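Local coordinates for spore germination protein B3 (Bacillus subtilis subsp. subtilis, PDB 3N54) that takes part in the spore's germination response to the mixture of L-asparagine, glucose, fructose and potassium ions, at residues 70-82 with 99-113. Numbering follows the deposited sequence.
Sequences DHLKVILLGEKLM and ELRRSSYLMAARGNA. With SO4 (sulfate ion), chain D.
Leu76 lies across Met107, Ala109 and Ala113, its CD1 3.8 Å from Met107 CB. With CG anti to the backbone N (chi1 -176°), the branch swings over the neighbouring strand, where the small methyls of Ala109 and Ala113 let it lie against them (Leu76 CG to Ala113 CB 3.8 Å). On the opposite face Ile75 and Leu77 share Leu106 CD1, and Ile75 CG1 also meets Leu100 CD2 at 4.1 Å. Beneath these chains runs a parallel ladder, beginning with Tyr105 N to Lys73 O at 2.8 Å; Ile75 and Leu77 then alternately donate to and accept from Tyr105, Met107 and Ala109.

Beyond the strands, side chains join backbone bonds such as Leu72 N to Glu99 O. Ser104 OG donates to Leu72 O (2.7 Å) and accepts Arg101 N, tying the 101-104 type I turn to the incoming segment; a hydroxyl suits this place because it can do both. At the other end the extended Glu79 presents the anti lone pair of OE1 to Gly111 N (2.9 Å), while Glu79 N returns a bond to Gly111 O. Arg83 pairs with the other carboxylate oxygen, fixing the group's rotation. Gly111 adopts a positive phi of 73°, which glycine tolerates easily.

The Arg101 chain crosses one face of the His71 ring, its NE 3.5 Å above the plane near the rim, while Leu100 O stands at the ring's edge. An alanine here is likely to leave one side of the arginine's chain uncovered, its guanidinium then relying on its other partners.

Helix 87-94, part of the link between the strands, packs on Ile75 and Leu77, making a right-handed beta-alpha-beta crossover at the edge of a mixed sheet. Apolar chains thus pack on both faces, more deeply on this helix side; backbone bonds set the strand register, while a hydroxyl at one end and a carboxylate at the other hold the flanking turn and loop.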
loop_
_atom_site.group_PDB
_atom_site.type_symbol
_atom_site.label_atom_id
_atom_site.label_comp_id
_atom_site.label_asym_id
_atom_site.label_seq_id
_atom_site.Cartn_x
_atom_site.Cartn_y
_atom_site.Cartn_z
ATOM N N ASP A 70 5.768 -17.600 -18.015
ATOM C CA ASP A 70 5.875 -17.329 -16.590
ATOM C C ASP A 70 5.096 -16.051 -16.244
ATOM O O ASP A 70 4.636 -15.325 -17.135
ATOM C CB ASP A 70 7.337 -17.199 -16.171
ATOM C CG ASP A 70 7.968 -15.917 -16.651
ATOM O OD1 ASP A 70 7.522 -15.365 -17.680
ATOM O OD2 ASP A 70 8.917 -15.453 -15.988
ATOM N N HIS A 71 4.975 -15.780 -14.950
ATOM C CA HIS A 71 4.173 -14.668 -14.457
ATOM C C HIS A 71 4.985 -13.788 -13.514
ATOM O O HIS A 71 5.908 -14.266 -12.859
ATOM C CB HIS A 71 2.953 -15.214 -13.713
ATOM C CG HIS A 71 1.985 -15.956 -14.582
ATOM N ND1 HIS A 71 2.260 -17.198 -15.118
ATOM C CD2 HIS A 71 0.728 -15.645 -14.982
ATOM C CE1 HIS A 71 1.222 -17.611 -15.824
ATOM N NE2 HIS A 71 0.278 -16.688 -15.757
ATOM N N LEU A 72 4.617 -12.516 -13.431
ATOM C CA LEU A 72 5.265 -11.568 -12.528
ATOM C C LEU A 72 4.964 -11.889 -11.071
ATOM O O LEU A 72 3.815 -12.099 -10.701
ATOM C CB LEU A 72 4.794 -10.147 -12.828
ATOM C CG LEU A 72 5.211 -9.547 -14.169
ATOM C CD1 LEU A 72 4.448 -8.244 -14.412
ATOM C CD2 LEU A 72 6.710 -9.316 -14.211
ATOM N N LYS A 73 6.000 -11.906 -10.241
ATOM C CA LYS A 73 5.844 -12.177 -8.817
ATOM C C LYS A 73 5.546 -10.922 -8.008
ATOM O O LYS A 73 4.826 -10.981 -7.006
ATOM C CB LYS A 73 7.101 -12.856 -8.266
ATOM C CG LYS A 73 7.479 -14.143 -9.010
ATOM C CD LYS A 73 6.332 -15.177 -9.034
ATOM C CE LYS A 73 6.584 -16.291 -10.048
ATOM N NZ LYS A 73 5.303 -16.944 -10.440
ATOM N N VAL A 74 6.110 -9.796 -8.432
ATOM C CA VAL A 74 5.950 -8.549 -7.710
ATOM C C VAL A 74 5.960 -7.359 -8.664
ATOM O O VAL A 74 6.768 -7.304 -9.593
ATOM C CB VAL A 74 7.053 -8.393 -6.620
ATOM C CG1 VAL A 74 8.435 -8.538 -7.227
ATOM C CG2 VAL A 74 6.922 -7.053 -5.883
ATOM N N ILE A 75 5.025 -6.438 -8.438
ATOM C CA ILE A 75 4.936 -5.184 -9.164
ATOM C C ILE A 75 5.158 -4.056 -8.159
ATOM O O ILE A 75 4.429 -3.968 -7.164
ATOM C CB ILE A 75 3.554 -4.965 -9.798
ATOM C CG1 ILE A 75 3.142 -6.149 -10.687
ATOM C CG2 ILE A 75 3.546 -3.680 -10.595
ATOM C CD1 ILE A 75 3.992 -6.311 -11.882
ATOM N N LEU A 76 6.145 -3.203 -8.422
ATOM C CA LEU A 76 6.466 -2.071 -7.563
ATOM C C LEU A 76 6.144 -0.773 -8.285
ATOM O O LEU A 76 6.665 -0.522 -9.373
ATOM C CB LEU A 76 7.944 -2.108 -7.182
ATOM C CG LEU A 76 8.457 -1.058 -6.196
ATOM C CD1 LEU A 76 7.769 -1.205 -4.835
ATOM C CD2 LEU A 76 9.956 -1.183 -6.056
ATOM N N LEU A 77 5.294 0.052 -7.682
ATOM C CA LEU A 77 4.849 1.296 -8.301
ATOM C C LEU A 77 5.563 2.496 -7.702
ATOM O O LEU A 77 5.644 2.635 -6.484
ATOM C CB LEU A 77 3.332 1.465 -8.135
ATOM C CG LEU A 77 2.426 0.350 -8.662
ATOM C CD1 LEU A 77 0.967 0.665 -8.356
ATOM C CD2 LEU A 77 2.608 0.129 -10.167
ATOM N N GLY A 78 6.085 3.358 -8.572
ATOM C CA GLY A 78 6.773 4.570 -8.157
ATOM C C GLY A 78 5.808 5.625 -7.656
ATOM O O GLY A 78 4.640 5.659 -8.051
ATOM N N GLU A 79 6.319 6.503 -6.801
ATOM C CA GLU A 79 5.495 7.486 -6.103
ATOM C C GLU A 79 4.795 8.453 -7.043
ATOM O O GLU A 79 3.590 8.663 -6.933
ATOM C CB GLU A 79 6.342 8.267 -5.092
ATOM C CG GLU A 79 5.562 9.330 -4.331
ATOM C CD GLU A 79 6.363 9.988 -3.222
ATOM O OE1 GLU A 79 7.496 9.546 -2.946
ATOM O OE2 GLU A 79 5.847 10.957 -2.625
ATOM N N LYS A 80 5.545 9.045 -7.959
ATOM C CA LYS A 80 4.966 10.016 -8.879
ATOM C C LYS A 80 3.846 9.382 -9.720
ATOM O O LYS A 80 2.813 10.006 -9.963
ATOM C CB LYS A 80 6.051 10.628 -9.768
ATOM C CG LYS A 80 5.509 11.662 -10.731
ATOM C CD LYS A 80 6.612 12.380 -11.468
ATOM C CE LYS A 80 6.021 13.322 -12.505
ATOM N NZ LYS A 80 7.017 14.310 -12.988
ATOM N N LEU A 81 4.040 8.139 -10.139
ATOM C CA LEU A 81 3.014 7.436 -10.903
ATOM C C LEU A 81 1.740 7.239 -10.082
ATOM O O LEU A 81 0.646 7.546 -10.557
ATOM C CB LEU A 81 3.544 6.101 -11.421
ATOM C CG LEU A 81 2.518 5.258 -12.196
ATOM C CD1 LEU A 81 3.148 4.585 -13.397
ATOM C CD2 LEU A 81 1.854 4.241 -11.274
ATOM N N MET A 82 1.881 6.742 -8.857
ATOM C CA MET A 82 0.726 6.502 -7.990
ATOM C C MET A 82 -0.014 7.794 -7.628
ATOM O O MET A 82 -1.236 7.782 -7.452
ATOM C CB MET A 82 1.151 5.796 -6.696
ATOM C CG MET A 82 1.653 4.384 -6.880
ATOM S SD MET A 82 1.949 3.558 -5.304
ATOM C CE MET A 82 3.327 4.522 -4.685
ATOM N N GLU A 99 0.252 -12.039 -17.587
ATOM C CA GLU A 99 1.514 -11.772 -16.886
ATOM C C GLU A 99 1.292 -11.785 -15.366
ATOM O O GLU A 99 2.253 -11.804 -14.592
ATOM C CB GLU A 99 2.108 -10.416 -17.274
ATOM C CG GLU A 99 2.396 -10.225 -18.756
ATOM C CD GLU A 99 2.881 -8.809 -19.084
ATOM O OE1 GLU A 99 2.198 -8.095 -19.868
ATOM O OE2 GLU A 99 3.941 -8.397 -18.542
ATOM N N LEU A 100 0.030 -11.761 -14.941
ATOM C CA LEU A 100 -0.291 -11.667 -13.521
ATOM C C LEU A 100 -1.072 -12.851 -13.000
ATOM O O LEU A 100 -1.769 -13.531 -13.741
ATOM C CB LEU A 100 -1.095 -10.398 -13.241
ATOM C CG LEU A 100 -0.367 -9.079 -13.473
ATOM C CD1 LEU A 100 -1.343 -7.908 -13.408
ATOM C CD2 LEU A 100 0.764 -8.901 -12.475
ATOM N N ARG A 101 -0.926 -13.074 -11.702
ATOM C CA ARG A 101 -1.665 -14.081 -10.967
ATOM C C ARG A 101 -2.325 -13.405 -9.784
ATOM O O ARG A 101 -1.894 -12.332 -9.348
ATOM C CB ARG A 101 -0.733 -15.163 -10.443
ATOM C CG ARG A 101 -0.120 -16.011 -11.523
ATOM C CD ARG A 101 0.665 -17.166 -10.930
ATOM N NE ARG A 101 1.010 -18.152 -11.950
ATOM C CZ ARG A 101 0.179 -19.086 -12.422
ATOM N NH1 ARG A 101 0.606 -19.936 -13.349
ATOM N NH2 ARG A 101 -1.078 -19.178 -11.980
ATOM N N ARG A 102 -3.364 -14.047 -9.261
ATOM C CA ARG A 102 -4.035 -13.582 -8.058
ATOM C C ARG A 102 -3.015 -13.307 -6.951
ATOM O O ARG A 102 -3.143 -12.334 -6.230
ATOM C CB ARG A 102 -5.049 -14.632 -7.584
ATOM C CG ARG A 102 -5.781 -14.285 -6.292
ATOM C CD ARG A 102 -6.604 -15.471 -5.810
ATOM N NE ARG A 102 -7.683 -15.825 -6.740
ATOM C CZ ARG A 102 -8.893 -15.262 -6.758
ATOM N NH1 ARG A 102 -9.211 -14.291 -5.903
ATOM N NH2 ARG A 102 -9.798 -15.674 -7.640
ATOM N N SER A 103 -1.999 -14.160 -6.848
ATOM C CA SER A 103 -0.987 -14.060 -5.801
ATOM C C SER A 103 0.218 -13.134 -6.098
ATOM O O SER A 103 1.105 -13.011 -5.254
ATOM C CB SER A 103 -0.464 -15.461 -5.485
ATOM O OG SER A 103 0.217 -15.987 -6.599
ATOM N N SER A 104 0.268 -12.504 -7.271
ATOM C CA SER A 104 1.327 -11.535 -7.560
ATOM C C SER A 104 1.239 -10.390 -6.555
ATOM O O SER A 104 0.147 -9.896 -6.283
ATOM C CB SER A 104 1.199 -10.972 -8.975
ATOM O OG SER A 104 1.251 -11.991 -9.951
ATOM N N TYR A 105 2.377 -9.964 -6.012
ATOM C CA TYR A 105 2.392 -8.902 -5.008
ATOM C C TYR A 105 2.392 -7.521 -5.639
ATOM O O TYR A 105 2.999 -7.305 -6.683
ATOM C CB TYR A 105 3.633 -9.001 -4.120
ATOM C CG TYR A 105 3.742 -10.255 -3.294
ATOM C CD1 TYR A 105 3.010 -10.401 -2.128
ATOM C CD2 TYR A 105 4.607 -11.278 -3.658
ATOM C CE1 TYR A 105 3.121 -11.548 -1.346
ATOM C CE2 TYR A 105 4.725 -12.427 -2.890
ATOM C CZ TYR A 105 3.976 -12.558 -1.737
ATOM O OH TYR A 105 4.085 -13.702 -0.970
ATOM N N LEU A 106 1.731 -6.584 -4.973
ATOM C CA LEU A 106 1.702 -5.197 -5.398
ATOM C C LEU A 106 2.259 -4.342 -4.264
ATOM O O LEU A 106 1.821 -4.479 -3.119
ATOM C CB LEU A 106 0.281 -4.773 -5.730
ATOM C CG LEU A 106 0.133 -3.338 -6.236
ATOM C CD1 LEU A 106 0.831 -3.184 -7.578
ATOM C CD2 LEU A 106 -1.345 -2.931 -6.321
ATOM N N MET A 107 3.218 -3.471 -4.579
ATOM C CA MET A 107 3.847 -2.625 -3.575
ATOM C C MET A 107 4.142 -1.225 -4.070
ATOM O O MET A 107 4.180 -0.971 -5.273
ATOM C CB MET A 107 5.142 -3.249 -3.097
ATOM C CG MET A 107 4.926 -4.600 -2.515
ATOM S SD MET A 107 6.117 -4.953 -1.272
ATOM C CE MET A 107 5.407 -6.452 -0.588
ATOM N N ALA A 108 4.355 -0.335 -3.103
ATOM C CA ALA A 108 4.574 1.072 -3.362
ATOM C C ALA A 108 5.998 1.455 -3.006
ATOM O O ALA A 108 6.568 0.951 -2.038
ATOM C CB ALA A 108 3.590 1.913 -2.557
ATOM N N ALA A 109 6.579 2.334 -3.810
ATOM C CA ALA A 109 7.899 2.858 -3.522
ATOM C C ALA A 109 7.778 4.325 -3.163
ATOM O O ALA A 109 7.007 5.060 -3.770
ATOM C CB ALA A 109 8.816 2.697 -4.727
ATOM N N ARG A 110 8.523 4.743 -2.156
ATOM C CA ARG A 110 8.713 6.150 -1.913
ATOM C C ARG A 110 9.741 6.530 -2.961
ATOM O O ARG A 110 10.760 5.854 -3.100
ATOM C CB ARG A 110 9.230 6.406 -0.502
ATOM C CG ARG A 110 8.221 6.062 0.565
ATOM C CD ARG A 110 8.859 6.029 1.936
ATOM N NE ARG A 110 7.898 5.710 2.985
ATOM C CZ ARG A 110 7.186 6.603 3.673
ATOM N NH1 ARG A 110 7.307 7.908 3.441
ATOM N NH2 ARG A 110 6.346 6.185 4.616
ATOM N N GLY A 111 9.472 7.579 -3.722
ATOM C CA GLY A 111 10.362 7.950 -4.810
ATOM C C GLY A 111 10.239 6.967 -5.968
ATOM O O GLY A 111 9.205 6.334 -6.156
ATOM N N ASN A 112 11.321 6.833 -6.721
ATOM C CA ASN A 112 11.364 6.028 -7.939
ATOM C C ASN A 112 11.476 4.513 -7.669
ATOM O O ASN A 112 12.375 4.058 -6.960
ATOM C CB ASN A 112 12.519 6.557 -8.814
ATOM C CG ASN A 112 12.777 5.714 -10.028
ATOM O OD1 ASN A 112 13.491 4.705 -9.961
ATOM N ND2 ASN A 112 12.233 6.138 -11.169
ATOM N N ALA A 113 10.553 3.747 -8.245
ATOM C CA ALA A 113 10.505 2.286 -8.079
ATOM C C ALA A 113 11.710 1.547 -8.665
ATOM O O ALA A 113 12.183 0.576 -8.080
ATOM C CB ALA A 113 9.222 1.729 -8.686
HETATM S S SO4 D . -7.936 -17.844 -9.829
HETATM O O1 SO4 D . -7.822 -19.289 -9.620
HETATM O O2 SO4 D . -7.631 -17.557 -11.230
HETATM O O3 SO4 D . -6.964 -17.132 -8.999
HETATM O O4 SO4 D . -9.278 -17.369 -9.475
HETATM O O HOH W 1 4.137 -13.635 -5.717
#